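Local coordinates for protein GH3 beta-N-acetylglucosaminidase (Paenibacillaceae, PDB 6K5J) that probably releases terminal beta-linked N-acetylglucosamine residues from chitin-type oligosaccharides, acting as a family 3 glycoside hydrolase, at residues Leu364-Ser369 with Ala509-Ala514; Ala118-Ser123 with Asp359-Leu364; Gly86-Arg91 with Ser483-Phe488; Trp416-Ser419 with Asp423-Glu426; Ala501-Thr506 with Gly525-Pro530. All blocks are in the same frame, centred on the assembly; numbering follows the deposited sequence.

Interaction 1: Leu364-Ser369 with Ala509-Ala514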
# COMPACT_ATOMS: atom_id res chain seq x y z
N LEU A 364 -4.31 -12.09 17.14
CA LEU A 364 -3.26 -11.09 17.28
C LEU A 364 -3.63 -9.78 16.58
O LEU A 364 -3.47 -8.69 17.15
CB LEU A 364 -1.94 -11.64 16.72
CG LEU A 364 -0.67 -10.85 17.00
CD1 LEU A 364 0.53 -11.79 16.99
CD2 LEU A 364 -0.46 -9.71 16.00
N VAL A 365 -4.09 -9.86 15.32
CA VAL A 365 -4.39 -8.62 14.60
C VAL A 365 -5.66 -7.98 15.15
O VAL A 365 -5.81 -6.76 15.12
CB VAL A 365 -4.49 -8.85 13.07
CG1 VAL A 365 -3.17 -9.39 12.50
CG2 VAL A 365 -5.63 -9.75 12.71
N GLU A 366 -6.59 -8.79 15.67
CA GLU A 366 -7.75 -8.23 16.38
C GLU A 366 -7.30 -7.37 17.56
O GLU A 366 -7.83 -6.27 17.78
CB GLU A 366 -8.68 -9.35 16.84
CG GLU A 366 -9.53 -9.91 15.69
CD GLU A 366 -10.35 -11.11 16.08
OE1 GLU A 366 -10.19 -11.62 17.22
OE2 GLU A 366 -11.16 -11.55 15.23
N ARG A 367 -6.31 -7.83 18.31
CA ARG A 367 -5.84 -7.05 19.44
C ARG A 367 -5.14 -5.77 19.00
O ARG A 367 -5.22 -4.76 19.70
CB ARG A 367 -4.94 -7.92 20.32
CG ARG A 367 -5.74 -9.02 21.01
CD ARG A 367 -4.90 -9.85 21.98
NE ARG A 367 -5.57 -11.12 22.20
CZ ARG A 367 -5.17 -12.28 21.70
NH1 ARG A 367 -4.07 -12.33 20.96
NH2 ARG A 367 -5.87 -13.37 21.93
N ILE A 368 -4.50 -5.79 17.83
CA ILE A 368 -3.92 -4.56 17.27
C ILE A 368 -5.01 -3.53 16.99
O ILE A 368 -4.90 -2.36 17.38
CB ILE A 368 -3.12 -4.88 15.99
CG1 ILE A 368 -1.91 -5.77 16.31
CG2 ILE A 368 -2.68 -3.60 15.31
CD1 ILE A 368 -1.10 -6.09 15.09
N SER A 369 -6.08 -3.95 16.31
CA SER A 369 -7.12 -3.00 15.94
C SER A 369 -7.85 -2.44 17.15
O SER A 369 -8.32 -1.30 17.12
CB SER A 369 -8.13 -3.65 14.98
OG SER A 369 -7.47 -4.20 13.85
N ALA A 509 -10.65 -4.21 12.12
CA ALA A 509 -10.98 -2.82 12.45
C ALA A 509 -12.47 -2.67 12.71
O ALA A 509 -12.88 -1.93 13.60
CB ALA A 509 -10.54 -1.88 11.33
N MET A 510 -13.29 -3.39 11.95
CA MET A 510 -14.73 -3.29 12.17
C MET A 510 -15.15 -4.02 13.44
O MET A 510 -16.10 -3.59 14.11
CB MET A 510 -15.48 -3.80 10.94
CG MET A 510 -15.24 -2.93 9.68
SD MET A 510 -15.73 -1.19 9.88
CE MET A 510 -14.18 -0.37 10.33
N ARG A 511 -14.46 -5.11 13.78
CA ARG A 511 -14.72 -5.78 15.06
C ARG A 511 -14.41 -4.84 16.21
O ARG A 511 -15.23 -4.68 17.13
CB ARG A 511 -13.89 -7.06 15.17
CG ARG A 511 -13.98 -7.75 16.55
CD ARG A 511 -13.01 -8.94 16.66
NE ARG A 511 -13.00 -9.51 18.01
CZ ARG A 511 -12.26 -9.05 19.02
NH1 ARG A 511 -11.45 -8.02 18.85
NH2 ARG A 511 -12.34 -9.65 20.21
N ALA A 512 -13.24 -4.20 16.18
CA ALA A 512 -12.85 -3.28 17.24
C ALA A 512 -13.80 -2.09 17.31
O ALA A 512 -14.17 -1.64 18.40
CB ALA A 512 -11.41 -2.81 17.02
N LEU A 513 -14.19 -1.57 16.15
CA LEU A 513 -15.14 -0.46 16.14
C LEU A 513 -16.45 -0.85 16.79
O LEU A 513 -17.03 -0.08 17.56
CB LEU A 513 -15.37 0.01 14.70
CG LEU A 513 -16.43 1.08 14.50
CD1 LEU A 513 -16.03 2.36 15.25
CD2 LEU A 513 -16.57 1.34 13.01
N ALA A 514 -16.95 -2.06 16.48
CA ALA A 514 -18.18 -2.53 17.12
C ALA A 514 -18.01 -2.62 18.63
O ALA A 514 -18.91 -2.23 19.38
CB ALA A 514 -18.59 -3.89 16.54
O HOH W 1 -10.54 -6.30 16.59

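Interaction 2: Ala118-Ser123 with Asp359-Leu364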
# COMPACT_ATOMS: atom_id res chain seq x y z
N ALA A 118 3.83 -6.90 10.01
CA ALA A 118 4.67 -7.14 8.84
C ALA A 118 5.18 -8.57 8.81
O ALA A 118 5.32 -9.16 7.73
CB ALA A 118 5.84 -6.15 8.82
N HIS A 119 5.47 -9.14 9.98
CA HIS A 119 5.97 -10.51 10.00
C HIS A 119 4.89 -11.51 9.58
O HIS A 119 5.19 -12.51 8.93
CB HIS A 119 6.51 -10.86 11.39
CG HIS A 119 7.26 -12.16 11.42
ND1 HIS A 119 8.53 -12.30 10.88
CD2 HIS A 119 6.93 -13.37 11.91
CE1 HIS A 119 8.94 -13.54 11.06
NE2 HIS A 119 7.99 -14.22 11.67
N ILE A 120 3.63 -11.26 9.95
CA ILE A 120 2.55 -12.10 9.45
C ILE A 120 2.46 -11.99 7.93
O ILE A 120 2.40 -13.01 7.22
CB ILE A 120 1.22 -11.74 10.12
CG1 ILE A 120 1.18 -12.21 11.57
CG2 ILE A 120 0.06 -12.36 9.33
CD1 ILE A 120 -0.01 -11.64 12.34
N ILE A 121 2.41 -10.76 7.41
CA ILE A 121 2.36 -10.58 5.96
C ILE A 121 3.52 -11.31 5.30
O ILE A 121 3.34 -12.04 4.31
CB ILE A 121 2.37 -9.09 5.58
CG1 ILE A 121 1.04 -8.41 5.93
CG2 ILE A 121 2.66 -8.93 4.07
CD1 ILE A 121 1.10 -6.86 5.86
N GLY A 122 4.73 -11.10 5.81
CA GLY A 122 5.91 -11.65 5.16
C GLY A 122 5.98 -13.17 5.26
O GLY A 122 6.42 -13.84 4.32
N SER A 123 5.56 -13.72 6.40
CA SER A 123 5.54 -15.17 6.56
C SER A 123 4.60 -15.81 5.56
O SER A 123 4.91 -16.84 4.95
CB SER A 123 5.09 -15.54 7.98
OG SER A 123 6.13 -15.29 8.89
N ASP A 359 -6.18 -19.19 14.15
CA ASP A 359 -6.80 -18.47 15.26
C ASP A 359 -5.81 -17.53 15.93
O ASP A 359 -6.16 -16.40 16.28
CB ASP A 359 -7.37 -19.46 16.28
CG ASP A 359 -8.51 -20.28 15.72
OD1 ASP A 359 -9.11 -19.88 14.69
OD2 ASP A 359 -8.82 -21.33 16.32
N GLU A 360 -4.55 -17.95 16.05
CA GLU A 360 -3.55 -17.15 16.74
C GLU A 360 -3.22 -15.86 15.99
O GLU A 360 -3.07 -14.80 16.61
CB GLU A 360 -2.28 -17.98 16.96
CG GLU A 360 -2.43 -19.15 17.96
CD GLU A 360 -3.34 -20.29 17.48
OE1 GLU A 360 -3.61 -20.42 16.26
OE2 GLU A 360 -3.77 -21.08 18.35
N LYS A 361 -3.06 -15.93 14.67
CA LYS A 361 -2.75 -14.73 13.90
C LYS A 361 -3.97 -13.81 13.82
O LYS A 361 -3.83 -12.58 13.91
CB LYS A 361 -2.25 -15.11 12.50
CG LYS A 361 -0.83 -15.66 12.50
CD LYS A 361 -0.33 -15.97 11.08
CE LYS A 361 -1.04 -17.18 10.49
NZ LYS A 361 -0.49 -17.55 9.14
N THR A 362 -5.16 -14.37 13.65
CA THR A 362 -6.36 -13.55 13.60
C THR A 362 -6.57 -12.83 14.92
O THR A 362 -6.88 -11.63 14.95
CB THR A 362 -7.57 -14.41 13.26
OG1 THR A 362 -7.41 -14.99 11.95
CG2 THR A 362 -8.87 -13.58 13.30
N GLU A 363 -6.40 -13.54 16.04
CA GLU A 363 -6.61 -12.89 17.33
C GLU A 363 -5.53 -11.85 17.62
O GLU A 363 -5.81 -10.83 18.24
CB GLU A 363 -6.67 -13.94 18.44
CG GLU A 363 -7.96 -14.74 18.36
CD GLU A 363 -7.91 -16.03 19.14
OE1 GLU A 363 -6.90 -16.27 19.84
OE2 GLU A 363 -8.90 -16.79 19.07
N LEU A 364 -4.31 -12.09 17.14
CA LEU A 364 -3.26 -11.09 17.28
C LEU A 364 -3.63 -9.78 16.58
O LEU A 364 -3.47 -8.69 17.15
CB LEU A 364 -1.94 -11.64 16.72
CG LEU A 364 -0.67 -10.85 17.00
CD1 LEU A 364 0.53 -11.79 16.99
CD2 LEU A 364 -0.46 -9.71 16.00

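Interaction 3: Gly86-Arg91 with Ser483-Phe488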
# COMPACT_ATOMS: atom_id res chain seq x y z
N GLY A 86 -0.86 -4.03 3.48
CA GLY A 86 -1.71 -4.21 4.64
C GLY A 86 -2.89 -3.24 4.61
O GLY A 86 -2.93 -2.28 3.84
N GLY A 87 -3.87 -3.53 5.47
CA GLY A 87 -5.05 -2.67 5.55
C GLY A 87 -5.77 -2.38 4.24
O GLY A 87 -6.44 -3.26 3.69
N MET A 88 -5.66 -1.16 3.71
CA MET A 88 -6.43 -0.80 2.53
C MET A 88 -5.69 -1.04 1.21
O MET A 88 -6.26 -0.79 0.14
CB MET A 88 -6.89 0.67 2.61
CG MET A 88 -7.87 0.94 3.77
SD MET A 88 -9.33 -0.15 3.76
CE MET A 88 -10.21 0.49 2.36
N VAL A 89 -4.46 -1.55 1.24
CA VAL A 89 -3.74 -1.89 0.01
C VAL A 89 -3.25 -3.32 0.17
O VAL A 89 -2.18 -3.57 0.73
CB VAL A 89 -2.59 -0.92 -0.31
CG1 VAL A 89 -1.80 -1.41 -1.52
CG2 VAL A 89 -3.12 0.47 -0.61
N THR A 90 -4.05 -4.27 -0.29
CA THR A 90 -3.63 -5.66 -0.40
C THR A 90 -4.08 -6.17 -1.77
O THR A 90 -5.02 -5.64 -2.37
CB THR A 90 -4.23 -6.56 0.71
OG1 THR A 90 -5.66 -6.50 0.64
CG2 THR A 90 -3.77 -6.11 2.11
N ARG A 91 -3.38 -7.19 -2.27
CA ARG A 91 -3.75 -7.82 -3.53
C ARG A 91 -4.36 -9.20 -3.35
O ARG A 91 -4.98 -9.71 -4.29
CB ARG A 91 -2.53 -7.96 -4.45
CG ARG A 91 -1.78 -6.68 -4.65
CD ARG A 91 -2.64 -5.68 -5.38
NE ARG A 91 -1.81 -4.57 -5.81
CZ ARG A 91 -2.22 -3.31 -5.91
NH1 ARG A 91 -3.48 -2.98 -5.62
NH2 ARG A 91 -1.36 -2.40 -6.29
N SER A 483 -15.13 6.75 10.39
CA SER A 483 -14.45 6.75 9.11
C SER A 483 -13.66 5.45 8.96
O SER A 483 -12.94 5.05 9.88
CB SER A 483 -13.52 7.96 8.97
OG SER A 483 -12.68 8.11 10.11
N ALA A 484 -13.83 4.80 7.81
CA ALA A 484 -13.15 3.54 7.51
C ALA A 484 -12.12 3.70 6.40
O ALA A 484 -11.63 2.69 5.86
CB ALA A 484 -14.17 2.46 7.14
N ARG A 485 -11.80 4.93 6.01
CA ARG A 485 -10.56 5.16 5.30
C ARG A 485 -9.89 6.40 5.88
O ARG A 485 -9.52 6.38 7.06
CB ARG A 485 -10.78 5.23 3.78
CG ARG A 485 -9.44 5.06 3.05
CD ARG A 485 -9.55 4.50 1.63
NE ARG A 485 -8.21 4.42 1.06
CZ ARG A 485 -7.78 3.46 0.23
NH1 ARG A 485 -8.58 2.48 -0.15
NH2 ARG A 485 -6.53 3.50 -0.21
N ASN A 486 -9.70 7.48 5.11
CA ASN A 486 -8.96 8.61 5.65
C ASN A 486 -9.72 9.21 6.83
O ASN A 486 -10.94 9.41 6.75
CB ASN A 486 -8.71 9.70 4.60
CG ASN A 486 -7.68 9.28 3.56
OD1 ASN A 486 -7.11 8.19 3.62
ND2 ASN A 486 -7.44 10.15 2.58
N PRO A 487 -9.03 9.54 7.94
CA PRO A 487 -9.73 10.14 9.09
C PRO A 487 -10.07 11.60 8.87
O PRO A 487 -10.80 12.17 9.69
CB PRO A 487 -8.71 9.98 10.22
CG PRO A 487 -7.37 10.10 9.52
CD PRO A 487 -7.59 9.38 8.18
N PHE A 488 -9.60 12.20 7.78
CA PHE A 488 -9.81 13.62 7.52
C PHE A 488 -11.22 13.94 7.05
O PHE A 488 -11.55 15.11 6.85
CB PHE A 488 -8.75 14.08 6.50
CG PHE A 488 -7.38 13.52 6.79
CD1 PHE A 488 -6.75 13.79 8.00
CD2 PHE A 488 -6.74 12.68 5.89
CE1 PHE A 488 -5.48 13.26 8.29
CE2 PHE A 488 -5.48 12.14 6.17
CZ PHE A 488 -4.86 12.42 7.37
O HOH W 2 -8.40 -0.27 -1.24

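Interaction 4: Trp416-Ser419 with Asp423-Glu426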
# COMPACT_ATOMS: atom_id res chain seq x y z
N TRP A 416 -20.38 -7.44 12.70
CA TRP A 416 -19.92 -7.59 14.08
C TRP A 416 -20.99 -7.15 15.08
O TRP A 416 -21.12 -7.74 16.16
CB TRP A 416 -18.63 -6.81 14.29
CG TRP A 416 -17.48 -7.41 13.54
CD1 TRP A 416 -16.88 -6.91 12.43
CD2 TRP A 416 -16.82 -8.64 13.84
NE1 TRP A 416 -15.87 -7.75 12.02
CE2 TRP A 416 -15.81 -8.82 12.87
CE3 TRP A 416 -16.97 -9.61 14.84
CZ2 TRP A 416 -14.95 -9.92 12.88
CZ3 TRP A 416 -16.13 -10.70 14.85
CH2 TRP A 416 -15.13 -10.85 13.87
N LEU A 417 -21.74 -6.10 14.76
CA LEU A 417 -22.81 -5.70 15.67
C LEU A 417 -23.86 -6.80 15.78
O LEU A 417 -24.34 -7.10 16.88
CB LEU A 417 -23.44 -4.39 15.22
CG LEU A 417 -22.60 -3.13 15.43
CD1 LEU A 417 -23.31 -1.94 14.84
CD2 LEU A 417 -22.32 -2.90 16.92
N LYS A 418 -24.20 -7.42 14.65
CA LYS A 418 -25.11 -8.56 14.66
C LYS A 418 -24.57 -9.70 15.50
O LYS A 418 -25.32 -10.35 16.25
CB LYS A 418 -25.37 -9.02 13.22
CG LYS A 418 -26.37 -8.18 12.48
CD LYS A 418 -26.49 -8.62 11.01
CE LYS A 418 -27.43 -7.70 10.25
NZ LYS A 418 -27.25 -7.80 8.77
N SER A 419 -23.27 -9.98 15.40
CA SER A 419 -22.72 -11.06 16.19
C SER A 419 -22.79 -10.76 17.69
O SER A 419 -22.78 -11.70 18.50
CB SER A 419 -21.28 -11.36 15.76
OG SER A 419 -20.36 -10.56 16.49
N ASP A 423 -29.81 -5.53 16.93
CA ASP A 423 -30.83 -5.58 15.89
C ASP A 423 -30.44 -4.56 14.83
O ASP A 423 -30.68 -3.37 14.98
CB ASP A 423 -32.20 -5.29 16.50
CG ASP A 423 -33.32 -5.20 15.47
OD1 ASP A 423 -33.13 -5.63 14.32
OD2 ASP A 423 -34.39 -4.69 15.84
N VAL A 424 -29.82 -5.04 13.75
CA VAL A 424 -29.11 -4.18 12.81
C VAL A 424 -29.81 -4.23 11.46
O VAL A 424 -30.09 -5.31 10.93
CB VAL A 424 -27.64 -4.60 12.68
CG1 VAL A 424 -26.94 -3.83 11.58
CG2 VAL A 424 -26.91 -4.41 14.03
N ASN A 425 -30.06 -3.06 10.89
CA ASN A 425 -30.39 -2.92 9.48
C ASN A 425 -29.16 -2.32 8.81
O ASN A 425 -28.91 -1.12 8.94
CB ASN A 425 -31.62 -2.03 9.31
CG ASN A 425 -32.09 -1.94 7.87
OD1 ASN A 425 -31.34 -2.24 6.94
ND2 ASN A 425 -33.35 -1.55 7.68
N GLU A 426 -28.38 -3.14 8.09
CA GLU A 426 -27.20 -2.65 7.38
C GLU A 426 -27.53 -2.41 5.91
O GLU A 426 -27.84 -3.35 5.17
CB GLU A 426 -26.02 -3.60 7.49
CG GLU A 426 -24.74 -3.00 6.90
CD GLU A 426 -23.49 -3.72 7.34
OE1 GLU A 426 -23.38 -4.94 7.09
OE2 GLU A 426 -22.62 -3.07 7.97
O HOH W 3 -24.79 -6.99 8.35
O HOH W 4 -29.10 -5.97 7.63

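Interaction 5: Ala501-Thr506 with Gly525-Pro530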
# COMPACT_ATOMS: atom_id res chain seq x y z
N ALA A 501 -12.37 7.34 14.08
CA ALA A 501 -11.53 6.91 12.96
C ALA A 501 -11.13 5.46 13.16
O ALA A 501 -10.62 5.09 14.23
CB ALA A 501 -10.28 7.79 12.82
N ALA A 502 -11.34 4.64 12.13
CA ALA A 502 -10.83 3.28 12.10
C ALA A 502 -9.71 3.07 11.09
O ALA A 502 -9.05 2.02 11.14
CB ALA A 502 -11.96 2.28 11.80
N TYR A 503 -9.49 4.01 10.17
CA TYR A 503 -8.38 4.04 9.21
C TYR A 503 -8.44 2.94 8.16
O TYR A 503 -7.52 2.85 7.33
CB TYR A 503 -7.02 4.00 9.93
CG TYR A 503 -6.94 4.97 11.09
CD1 TYR A 503 -6.69 6.32 10.87
CD2 TYR A 503 -7.17 4.55 12.40
CE1 TYR A 503 -6.64 7.22 11.91
CE2 TYR A 503 -7.13 5.45 13.45
CZ TYR A 503 -6.85 6.78 13.20
OH TYR A 503 -6.80 7.69 14.25
N GLU A 504 -9.48 2.11 8.16
CA GLU A 504 -9.60 1.00 7.21
C GLU A 504 -10.93 0.32 7.49
O GLU A 504 -11.57 0.57 8.51
CB GLU A 504 -8.44 0.00 7.32
CG GLU A 504 -8.31 -0.59 8.70
CD GLU A 504 -7.02 -1.36 8.87
OE1 GLU A 504 -5.99 -0.95 8.29
OE2 GLU A 504 -7.05 -2.38 9.58
N ASN A 505 -11.36 -0.53 6.55
CA ASN A 505 -12.59 -1.30 6.70
C ASN A 505 -12.31 -2.80 6.81
O ASN A 505 -13.14 -3.63 6.40
CB ASN A 505 -13.56 -1.01 5.55
CG ASN A 505 -13.06 -1.52 4.20
OD1 ASN A 505 -11.94 -1.99 4.08
ND2 ASN A 505 -13.90 -1.40 3.18
N THR A 506 -11.15 -3.16 7.34
CA THR A 506 -10.75 -4.55 7.51
C THR A 506 -11.65 -5.27 8.52
O THR A 506 -12.31 -4.62 9.33
CB THR A 506 -9.32 -4.62 8.02
OG1 THR A 506 -9.23 -3.93 9.27
CG2 THR A 506 -8.35 -3.99 7.02
N GLY A 525 -6.87 4.67 20.70
CA GLY A 525 -6.09 5.18 19.59
C GLY A 525 -5.84 6.66 19.71
O GLY A 525 -6.59 7.40 20.36
N THR A 526 -4.78 7.11 19.05
CA THR A 526 -4.44 8.53 18.98
C THR A 526 -4.30 8.91 17.51
O THR A 526 -3.57 8.25 16.78
CB THR A 526 -3.14 8.81 19.73
OG1 THR A 526 -3.36 8.66 21.14
CG2 THR A 526 -2.64 10.22 19.44
N LEU A 527 -4.99 9.97 17.09
CA LEU A 527 -4.91 10.40 15.70
C LEU A 527 -3.45 10.61 15.29
O LEU A 527 -2.75 11.45 15.89
CB LEU A 527 -5.69 11.70 15.52
CG LEU A 527 -5.68 12.32 14.13
CD1 LEU A 527 -6.51 11.49 13.17
CD2 LEU A 527 -6.18 13.77 14.20
N PRO A 528 -2.93 9.86 14.32
CA PRO A 528 -1.49 9.89 14.03
C PRO A 528 -1.06 10.88 12.95
O PRO A 528 0.14 10.99 12.69
CB PRO A 528 -1.22 8.45 13.58
CG PRO A 528 -2.48 8.10 12.81
CD PRO A 528 -3.61 8.78 13.57
N ALA A 529 -1.99 11.59 12.32
CA ALA A 529 -1.68 12.55 11.26
C ALA A 529 -2.59 13.75 11.42
O ALA A 529 -3.72 13.62 11.91
CB ALA A 529 -1.85 11.93 9.86
N PRO A 530 -2.14 14.94 11.02
CA PRO A 530 -2.86 16.16 11.38
C PRO A 530 -4.07 16.43 10.49
O PRO A 530 -4.10 16.08 9.30
CB PRO A 530 -1.81 17.26 11.20
CG PRO A 530 -0.90 16.73 10.12
CD PRO A 530 -0.83 15.24 10.39

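Interaction 1: Leu364-Ser369 with Ala509-Ala514
E366 and R511 carry the charged part of this helix-helix contact. The carboxylate of E366 stacks on one face of the R511 guanidinium, OE1 offset toward its rim, the planes 6° apart. OE1 of E366 is 3.6 Å from NE of R511, a long salt bridge in which the oxygen stands well out of the guanidinium plane and no N-H points at it. The two side chains cross at about a right angle: R511 has CG anti to the backbone N (chi1 174°) and runs extended to NE, which sets its CD against the carboxylate, 3.5 Å from CD of E366.

A water adds a directed link. It lies in plane at the guanidinium edge, accepts from NH1 of R511 at 3.0 Å and donates to the backbone O of E366, while E370 forms a salt bridge with the same NH1.

The rest is close packing of small residues. CB of A512 sits 3.4 Å from the carbonyl O of S369, and CB of S369 rests 3.9 Å from CA of A509. The hydroxyl of S369 finds its polar partner in S508, just before the second segment. Where the small S369, A509 and A512 meet, the helices pack closely; the axes of 364-369 and 509-514 approach to 8.4 Å, crossing at -52°.

The chemistry divides accordingly: a buried alanine-serine side brings the backbones close, and a partly exposed flank is held by stacked opposite charges and a bridging water. The acid meets a guanidinium face, the edge of R511 holds the water, and NH1 also pairs with E370.

Interaction 2: Ala118-Ser123 with Asp359-Leu364
No flat group takes part where I120 meets K361 and L364; the one ring among these residues, the imidazole of H119, lies to the side, with OG of S123 over one face, 3.5 Å above the plane. That hydroxyl donates to the carbonyl O of H119 at 2.9 Å, tilted 31° from the carbonyl plane, while the backbone N of S123 reaches the same oxygen from the opposite face. ND1 of H119 is held by G171.

The contact itself is aliphatic. I120 slides past K361 in the opposite direction, its CG2 coming to 4.0 Å from CD of the lysine and its CD1 lying against CB and CG. A bend at chi3 (-71°) turns the end of K361 away from this apolar surface, and its NZ forms a salt bridge with E124 and a hydrogen bond with the O of L356. Beyond the lysine, CD1 of I120 touches CD2 of L364 at 4.2 Å, so one isoleucine spans a helical turn of its neighbour. An alanine in place of I120 would probably leave a gap beside the methylenes of K361 and strip L364 of its apolar partner here.

T97 and V99, in a loop, also pack on I120. The arrangement is plain helix-on-helix packing, in which helix 111-127 of the family 3 TIM-barrel domain packs against the first turns of helix 359-372.

Interaction 3: Gly86-Arg91 with Ser483-Phe488
M88, the third residue of a type II' beta turn running from G86 to V89, meets R485 in a loop that follows strand 478-483 of the six-stranded mixed sheet. The turn is closed by backbone bonds in both directions between G86 and V89, each 3.1 Å from N to O. G87 occupies its second position with positive phi (53°), a conformation that suits glycine.

CB of M88 lies over one face of the R485 guanidinium, 3.7 Å above the plane and offset toward its rim. The methionine then bends at chi2 and chi3, and this fold brings CE back to 3.6 Å from NH1 of R485. Along the way SD passes 4.2 Å from the carbonyl O of A484. The arginine arrives as a straight rod, extended from CG to NE, and offers a guanidinium face to the methionine.

At the guanidinium edge, in plane, a water accepts from NH1 of R485 at 3.0 Å and also lies 2.6 Å from the carbonyl O of M88, so backbone and arginine are joined through solvent. Further partners probably hold the rotation of the buried guanidinium: D404 and the hydroxyl of Y456 at NH1, and V403 O at NH2.

R91, in the same loop as M88, touches an N-acetylglucosamine (NAG) and pairs with D83; the R485 side chain stays about 9 Å from a NAG. The contact thus joins the loop that carries R91, in the TIM-barrel domain, to a strand-end loop of the alpha/beta sheet region, as expected at the domain interface of a family 3 glycoside hydrolase.

Interaction 4: Trp416-Ser419 with Asp423-Glu426
K418 places CG beside its backbone N (chi1 -80°) and continues extended, which lays the chain across V424; the valine in turn has CG1 anti to its own N (chi1 173°), directing CG2 at the helix. CG of K418 is 3.8 Å from CB of V424, and further along CE comes to 3.6 Å from the carbonyl O of V424. On the buried side CG2 of V424 fits against CB of L417 at 3.7 Å. V424 is therefore wedged between a leucine that faces the interior and the aliphatic part of an exposed lysine.

Beyond V424, NZ of K418 reaches toward E426. NZ and OE1 of E426 stand 5.1 Å apart, too far for contact, and a water bridges them, accepting from NZ at 2.6 Å and donating to OE1 at 2.8 Å. A second water accepts hydrogen bonds from NZ of K418 and the backbone N of E426. The opposite charges would probably still attract through this bridge. E426 also bonds directly to T412 through OE1 and to the backbone N of G414 through OE2.

V392 on strand 390-396 touches L417, V424 and E426 alike. Strand 390-396, helix 413-419 and strand 424-430 make up a beta-alpha-beta unit with its two strands adjacent and parallel; here the last turn of the crossover helix packs on the start of the strand that follows it, at the border of the sheet.

Interaction 5: Ala501-Thr506 with Gly525-Pro530
This is a small, largely apolar contact in which the phenol end of Y503, in the loop between strand 499-501 and helix 507-517, meets the C-terminal loop at L527 and P528. OH of Y503 lies 3.4 Å from CD of P528 and 3.6 Å from CA of L527. The same proline carbon also reaches CE1 of Y503 at 3.8 Å. CD1 of L527 comes up at the edge of the ring, near its plane, 4.0 Å from the hydroxyl. From the tyrosine's own segment, CB of A501 lies over one face, 3.6 Å above the plane and toward the rim.

The hydroxyl is buried, and its hydrogen-bonding partner is OG1 of T374. A phenylalanine in place of Y503 would probably leave T374 without this mate and the P528 ring with a gap at its CD.

Further on, OG1 of T506 donates to OE2 of E504 at 2.7 Å and, as the N-cap residue, also accepts a hydrogen bond from the backbone N of A509. Y503 packs on M103 and A107 of helix 102-108, and M103 touches P528 too. The contact therefore sits between that helix and the 374-377 edge of the mixed sheet, just ahead of helix 507-517.

Overall arrangement
Helix 359-372 joins interactions 1 and 2, whose centres are about 13 Å apart: it leans on helix 111-127 of the TIM-barrel domain and then on helix 507-517. Helix 507-517 in turn touches W416 and L417, linking interaction 1 to interaction 4, which is nested inside the loop interaction 1 closes. Interactions 3 and 5 have centres about 9 Å apart, and S483 O and A502 N probably share a hydrogen bond. Interactions 2 and 4 (centres about 27 Å apart) do not touch. Since 86-91 and 118-123 pair with segments hundreds of residues later, interactions 2 and 3 fasten the barrel domain to the later part of the chain, while 1, 4 and 5 organise the alpha/beta part.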